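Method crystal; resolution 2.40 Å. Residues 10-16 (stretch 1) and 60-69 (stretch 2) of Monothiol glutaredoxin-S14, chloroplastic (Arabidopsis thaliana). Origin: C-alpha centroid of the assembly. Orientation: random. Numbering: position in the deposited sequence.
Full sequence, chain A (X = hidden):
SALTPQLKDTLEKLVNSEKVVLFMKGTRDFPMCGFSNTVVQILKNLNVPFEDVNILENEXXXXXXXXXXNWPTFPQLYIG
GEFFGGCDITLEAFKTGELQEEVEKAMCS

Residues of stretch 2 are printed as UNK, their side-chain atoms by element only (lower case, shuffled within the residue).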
ATOM      1  N   THR A  10     -15.619  -0.464  -3.000  1.00 43.87           N
ATOM      2  CA  THR A  10     -14.876  -1.599  -2.488  1.00 45.93           C
ATOM      3  C   THR A  10     -13.435  -1.229  -2.181  1.00 42.80           C
ATOM      4  O   THR A  10     -12.889  -1.667  -1.173  1.00 40.52           O
ATOM      5  CB  THR A  10     -14.934  -2.791  -3.470  1.00 41.10           C
ATOM      6  OG1 THR A  10     -16.255  -3.336  -3.452  1.00 43.21           O
ATOM      7  CG2 THR A  10     -13.952  -3.885  -3.069  1.00 40.71           C
ATOM      8  N   LEU A  11     -12.824  -0.418  -3.038  1.00 40.06           N
ATOM      9  CA  LEU A  11     -11.449  -0.009  -2.810  1.00 40.19           C
ATOM     10  C   LEU A  11     -11.379   0.811  -1.528  1.00 42.55           C
ATOM     11  O   LEU A  11     -10.490   0.614  -0.696  1.00 42.65           O
ATOM     12  CB  LEU A  11     -10.916   0.806  -3.994  1.00 34.28           C
ATOM     13  CG  LEU A  11     -10.833   0.039  -5.316  1.00 46.68           C
ATOM     14  CD1 LEU A  11     -10.138   0.889  -6.392  1.00 25.72           C
ATOM     15  CD2 LEU A  11     -10.076  -1.264  -5.092  1.00 40.00           C
ATOM     16  N   GLU A  12     -12.332   1.719  -1.361  1.00 40.81           N
ATOM     17  CA  GLU A  12     -12.370   2.550  -0.173  1.00 36.86           C
ATOM     18  C   GLU A  12     -12.489   1.661   1.057  1.00 45.05           C
ATOM     19  O   GLU A  12     -11.863   1.916   2.093  1.00 44.69           O
ATOM     20  CB  GLU A  12     -13.545   3.512  -0.251  1.00 37.04           C
ATOM     21  CG  GLU A  12     -13.727   4.369   0.980  1.00 61.08           C
ATOM     22  CD  GLU A  12     -14.918   5.300   0.859  1.00 70.33           C
ATOM     23  OE1 GLU A  12     -16.010   4.823   0.486  1.00 77.73           O
ATOM     24  OE2 GLU A  12     -14.763   6.507   1.139  1.00 80.43           O
ATOM     25  N   LYS A  13     -13.281   0.600   0.933  1.00 49.15           N
ATOM     26  CA  LYS A  13     -13.478  -0.335   2.033  1.00 40.84           C
ATOM     27  C   LYS A  13     -12.195  -1.125   2.265  1.00 42.02           C
ATOM     28  O   LYS A  13     -11.757  -1.320   3.403  1.00 39.06           O
ATOM     29  CB  LYS A  13     -14.635  -1.291   1.716  1.00 45.96           C
ATOM     30  CG  LYS A  13     -14.887  -2.332   2.806  1.00 46.53           C
ATOM     31  CD  LYS A  13     -16.058  -3.256   2.488  1.00 51.46           C
ATOM     32  CE  LYS A  13     -16.189  -4.347   3.555  1.00 50.15           C
ATOM     33  NZ  LYS A  13     -17.388  -5.214   3.379  1.00 52.04           N
ATOM     34  N   LEU A  14     -11.591  -1.568   1.171  1.00 42.12           N
ATOM     35  CA  LEU A  14     -10.357  -2.336   1.231  1.00 40.33           C
ATOM     36  C   LEU A  14      -9.211  -1.565   1.911  1.00 44.30           C
ATOM     37  O   LEU A  14      -8.541  -2.104   2.802  1.00 37.31           O
ATOM     38  CB  LEU A  14      -9.915  -2.729  -0.180  1.00 37.08           C
ATOM     39  CG  LEU A  14      -9.285  -4.104  -0.361  1.00 39.68           C
ATOM     40  CD1 LEU A  14      -8.477  -4.083  -1.630  1.00 44.29           C
ATOM     41  CD2 LEU A  14      -8.399  -4.469   0.806  1.00 47.91           C
ATOM     42  N   VAL A  15      -8.973  -0.321   1.493  1.00 27.35           N
ATOM     43  CA  VAL A  15      -7.873   0.445   2.087  1.00 38.16           C
ATOM     44  C   VAL A  15      -8.121   0.875   3.531  1.00 38.08           C
ATOM     45  O   VAL A  15      -7.187   1.255   4.236  1.00 41.41           O
ATOM     46  CB  VAL A  15      -7.489   1.690   1.230  1.00 30.51           C
ATOM     47  CG1 VAL A  15      -7.096   1.237  -0.171  1.00 32.16           C
ATOM     48  CG2 VAL A  15      -8.627   2.694   1.190  1.00 22.30           C
ATOM     49  N   ASN A  16      -9.366   0.782   3.985  1.00 40.36           N
ATOM     50  CA  ASN A  16      -9.692   1.143   5.359  1.00 39.84           C
ATOM     51  C   ASN A  16      -9.924  -0.079   6.240  1.00 39.03           C
ATOM     52  O   ASN A  16     -10.240   0.064   7.420  1.00 43.53           O
ATOM     53  CB  ASN A  16     -10.936   2.043   5.401  1.00 41.28           C
ATOM     54  CG  ASN A  16     -10.648   3.459   4.935  1.00 41.08           C
ATOM     55  OD1 ASN A  16     -10.067   4.257   5.665  1.00 53.23           O
ATOM     56  ND2 ASN A  16     -11.038   3.770   3.704  1.00 44.24           N
ATOM     57  N   UNK A  60      -8.410  -6.342 -12.732  1.00 48.78           N
ATOM     58  CA  UNK A  60      -9.369  -5.272 -12.492  1.00 45.02           C
ATOM     59  C   UNK A  60      -8.946  -4.459 -11.267  1.00 47.44           C
ATOM     60  O   UNK A  60      -8.977  -3.224 -11.285  1.00 43.97           O
ATOM     61  c   UNK A  60     -11.868  -4.786 -12.265  1.00 59.36           C
ATOM     62  c   UNK A  60     -13.772  -6.193 -13.721  1.00 79.89           C
ATOM     63  s   UNK A  60     -13.534  -5.461 -12.081  1.00 66.20           S
ATOM     64  c   UNK A  60     -10.773  -5.845 -12.279  1.00 49.64           C
ATOM     65  N   UNK A  61      -8.537  -5.156 -10.209  1.00 35.29           N
ATOM     66  CA  UNK A  61      -8.121  -4.478  -8.989  1.00 42.44           C
ATOM     67  C   UNK A  61      -6.879  -3.628  -9.251  1.00 43.87           C
ATOM     68  O   UNK A  61      -6.816  -2.465  -8.839  1.00 41.56           O
ATOM     69  c   UNK A  61      -8.151  -3.925  -5.973  1.00 41.67           C
ATOM     70  c   UNK A  61      -6.912  -6.056  -5.648  1.00 39.70           C
ATOM     71  c   UNK A  61      -7.852  -5.498  -7.882  1.00 32.15           C
ATOM     72  c   UNK A  61      -7.217  -4.932  -6.611  1.00 41.74           C
ATOM     73  N   UNK A  62      -5.913  -4.213  -9.956  1.00 39.78           N
ATOM     74  CA  UNK A  62      -4.660  -3.545 -10.303  1.00 38.30           C
ATOM     75  C   UNK A  62      -4.920  -2.260 -11.063  1.00 47.08           C
ATOM     76  O   UNK A  62      -4.463  -1.184 -10.662  1.00 45.46           O
ATOM     77  c   UNK A  62      -1.566  -4.982 -12.208  1.00 49.09           C
ATOM     78  n   UNK A  62      -0.227  -2.946 -13.687  1.00 66.15           N
ATOM     79  c   UNK A  62      -1.142  -3.702 -14.290  1.00 66.37           C
ATOM     80  n   UNK A  62      -1.781  -4.664 -13.620  1.00 55.26           N
ATOM     81  n   UNK A  62      -1.425  -3.486 -15.568  1.00 67.70           N
ATOM     82  c   UNK A  62      -2.333  -4.047 -11.281  1.00 50.89           C
ATOM     83  c   UNK A  62      -3.795  -4.464 -11.168  1.00 45.68           C
ATOM     84  N   UNK A  63      -5.654  -2.376 -12.165  1.00 44.14           N
ATOM     85  CA  UNK A  63      -5.969  -1.216 -12.984  1.00 43.77           C
ATOM     86  C   UNK A  63      -6.830  -0.195 -12.241  1.00 43.25           C
ATOM     87  O   UNK A  63      -6.707   1.010 -12.472  1.00 49.31           O
ATOM     88  c   UNK A  63      -5.616  -2.305 -15.276  1.00 60.52           C
ATOM     89  c   UNK A  63      -6.627  -1.666 -14.295  1.00 44.66           C
ATOM     90  o   UNK A  63      -6.959  -2.126 -17.260  1.00 85.36           O
ATOM     91  n   UNK A  63      -6.028  -4.130 -16.833  1.00 77.49           N
ATOM     92  c   UNK A  63      -6.263  -2.849 -16.546  1.00 78.56           C
ATOM     93  N   UNK A  64      -7.685  -0.667 -11.340  1.00 39.58           N
ATOM     94  CA  UNK A  64      -8.516   0.245 -10.570  1.00 35.21           C
ATOM     95  C   UNK A  64      -7.687   1.037  -9.561  1.00 42.44           C
ATOM     96  O   UNK A  64      -7.894   2.239  -9.368  1.00 42.37           O
ATOM     97  N   UNK A  65      -6.735   0.371  -8.916  1.00 37.40           N
ATOM     98  CA  UNK A  65      -5.890   1.037  -7.936  1.00 37.85           C
ATOM     99  C   UNK A  65      -4.993   2.098  -8.580  1.00 38.44           C
ATOM    100  O   UNK A  65      -4.756   3.152  -7.996  1.00 39.49           O
ATOM    101  c   UNK A  65      -5.831  -0.681  -6.032  1.00 34.82           C
ATOM    102  c   UNK A  65      -5.117  -1.942  -5.568  1.00 25.28           C
ATOM    103  c   UNK A  65      -5.984   0.297  -4.893  1.00 29.52           C
ATOM    104  c   UNK A  65      -5.062  -0.002  -7.173  1.00 36.77           C
ATOM    105  N   UNK A  66      -4.501   1.829  -9.783  1.00 34.11           N
ATOM    106  CA  UNK A  66      -3.669   2.802 -10.472  1.00 36.39           C
ATOM    107  C   UNK A  66      -4.448   4.112 -10.610  1.00 38.90           C
ATOM    108  O   UNK A  66      -3.894   5.198 -10.465  1.00 45.99           O
ATOM    109  c   UNK A  66      -1.968   0.642 -13.276  1.00 40.31           C
ATOM    110  c   UNK A  66      -3.273   2.292 -11.865  1.00 28.39           C
ATOM    111  c   UNK A  66      -1.440   1.728 -14.227  1.00 56.22           C
ATOM    112  n   UNK A  66      -0.971   1.199 -15.547  1.00 46.78           N
ATOM    113  c   UNK A  66      -2.227   1.194 -11.867  1.00 28.44           C
ATOM    114  N   UNK A  67      -5.742   4.010 -10.880  1.00 40.73           N
ATOM    115  CA  UNK A  67      -6.558   5.200 -11.045  1.00 41.51           C
ATOM    116  C   UNK A  67      -6.961   5.789  -9.705  1.00 35.39           C
ATOM    117  O   UNK A  67      -6.929   6.999  -9.528  1.00 39.74           O
ATOM    118  c   UNK A  67      -7.811   4.888 -11.861  1.00 46.55           C
ATOM    119  o   UNK A  67      -9.654   5.088 -14.123  1.00 68.95           O
ATOM    120  c   UNK A  67      -9.787   5.838 -13.129  1.00 71.52           C
ATOM    121  c   UNK A  67      -8.556   6.142 -12.294  1.00 55.61           C
ATOM    122  o   UNK A  67     -10.881   6.354 -12.797  1.00 71.82           O
ATOM    123  N   UNK A  68      -7.347   4.931  -8.768  1.00 42.64           N
ATOM    124  CA  UNK A  68      -7.751   5.364  -7.432  1.00 36.86           C
ATOM    125  C   UNK A  68      -6.622   6.113  -6.708  1.00 39.47           C
ATOM    126  O   UNK A  68      -6.848   7.163  -6.115  1.00 35.45           O
ATOM    127  c   UNK A  68     -10.634   5.191  -3.880  1.00 40.85           C
ATOM    128  c   UNK A  68      -8.761   4.470  -5.245  1.00 32.77           C
ATOM    129  c   UNK A  68     -10.074   4.912  -5.131  1.00 42.67           C
ATOM    130  o   UNK A  68     -10.424   5.294  -1.498  1.00 48.33           O
ATOM    131  c   UNK A  68      -8.561   4.595  -2.829  1.00 36.77           C
ATOM    132  c   UNK A  68      -9.872   5.029  -2.735  1.00 41.42           C
ATOM    133  c   UNK A  68      -8.014   4.319  -4.078  1.00 42.00           C
ATOM    134  c   UNK A  68      -8.162   4.146  -6.595  1.00 37.04           C
ATOM    135  N   UNK A  69      -5.413   5.558  -6.758  1.00 38.81           N
ATOM    136  CA  UNK A  69      -4.244   6.146  -6.103  1.00 41.82           C
ATOM    137  C   UNK A  69      -3.562   7.203  -6.965  1.00 43.15           C
ATOM    138  O   UNK A  69      -2.778   8.011  -6.463  1.00 40.93           O
ATOM    139  c   UNK A  69      -3.207   5.059  -5.795  1.00 37.12           C
ATOM    140  o   UNK A  69      -3.792   3.974  -5.106  1.00 50.02           O
TER

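Position 60 opens the second stretch inside a helix that begins earlier in the chain. Its side chain is an unbranched run of two carbons, a sulfur and a terminal carbon, which is the thioether of methionine; M60 stays out of reach of stretch 1.

Position 61 carries four carbons forked at the second. One tip lies 3.4 Å from CD2 of L11, and the same tip is 4.4 Å from CD1 of L14. A fork at the second carbon identifies leucine, since isoleucine would branch at the first. The CA-to-CB bond of L61 points sideways, but with chi1 t and chi2 p its end comes nearer, and the tip in question is CD1.

Position 62 has three carbons, a nitrogen, and a carbon bearing two more nitrogens. This guanidinium makes it arginine, and R62 does not approach stretch 1. At position 63, three carbons end in one oxygen and one nitrogen, the carboxamide of glutamine; Q63 likewise remains distant.

Position 64 has no side-chain atoms, and its backbone O lies 4.0 Å from CD1 of L11; it is therefore glycine. An ideal CB on G64 would lie 3.8 Å from that same CD1 of L11 and only 3.1 Å from M60 O. That CB would be crowded by M60 O in its own helix, whereas its distance from L11 CD1 would be an ordinary contact.

Position 65 again shows four carbons forked at the second, and one branch end lies 4.4 Å from CD2 of L11, so it is leucine. Its CA is 7.6 Å from the CA of L11, the nearest backbone pairing across the two stretches. L65 starts sideways and its end comes nearer, the branch end facing L11 being its CD2.

Four carbons in a row ending in nitrogen occupy position 66, a lysine; K66 makes no contact. Position 67 has three carbons, the third bearing two oxygens, as in glutamate. Both carboxylate oxygens of E67 are hydrogen-bonded elsewhere in the structure.

At position 68 one carbon leads to a six-carbon ring bearing an oxygen. CB of L11 lies over one face of this ring, 4.3 Å from its centroid and 6° off the normal, an almost axial CH-pi contact. The phenol defines tyrosine. Y68 also places its CB 3.8 Å from L11 CD1, while its OH reaches 3.6 Å from E12 CA and 4.1 Å from V15 CG2, without a hydrogen bond across the stretches.

Position 69 has one carbon and one oxygen, a serine. The OG of S69 is hydrogen-bonded elsewhere in the structure.

The contact is a nearly perpendicular packing of two helices, whose axes cross at -84° and approach to 11.5 Å. The two stretches together bury 325 Å². L11 is its centre: it points toward the second helix as a knob among L61, G64, L65 and Y68, and 97 Å² of it is covered. L14 adds to the apolar packing at L61, and V15 does so at Y68. With no hydrogen bonds between the stretches, apolar packing and the tyrosine ring face dominate the contact.

Stretch 2, residues 60-69: MLRQGLKEYS
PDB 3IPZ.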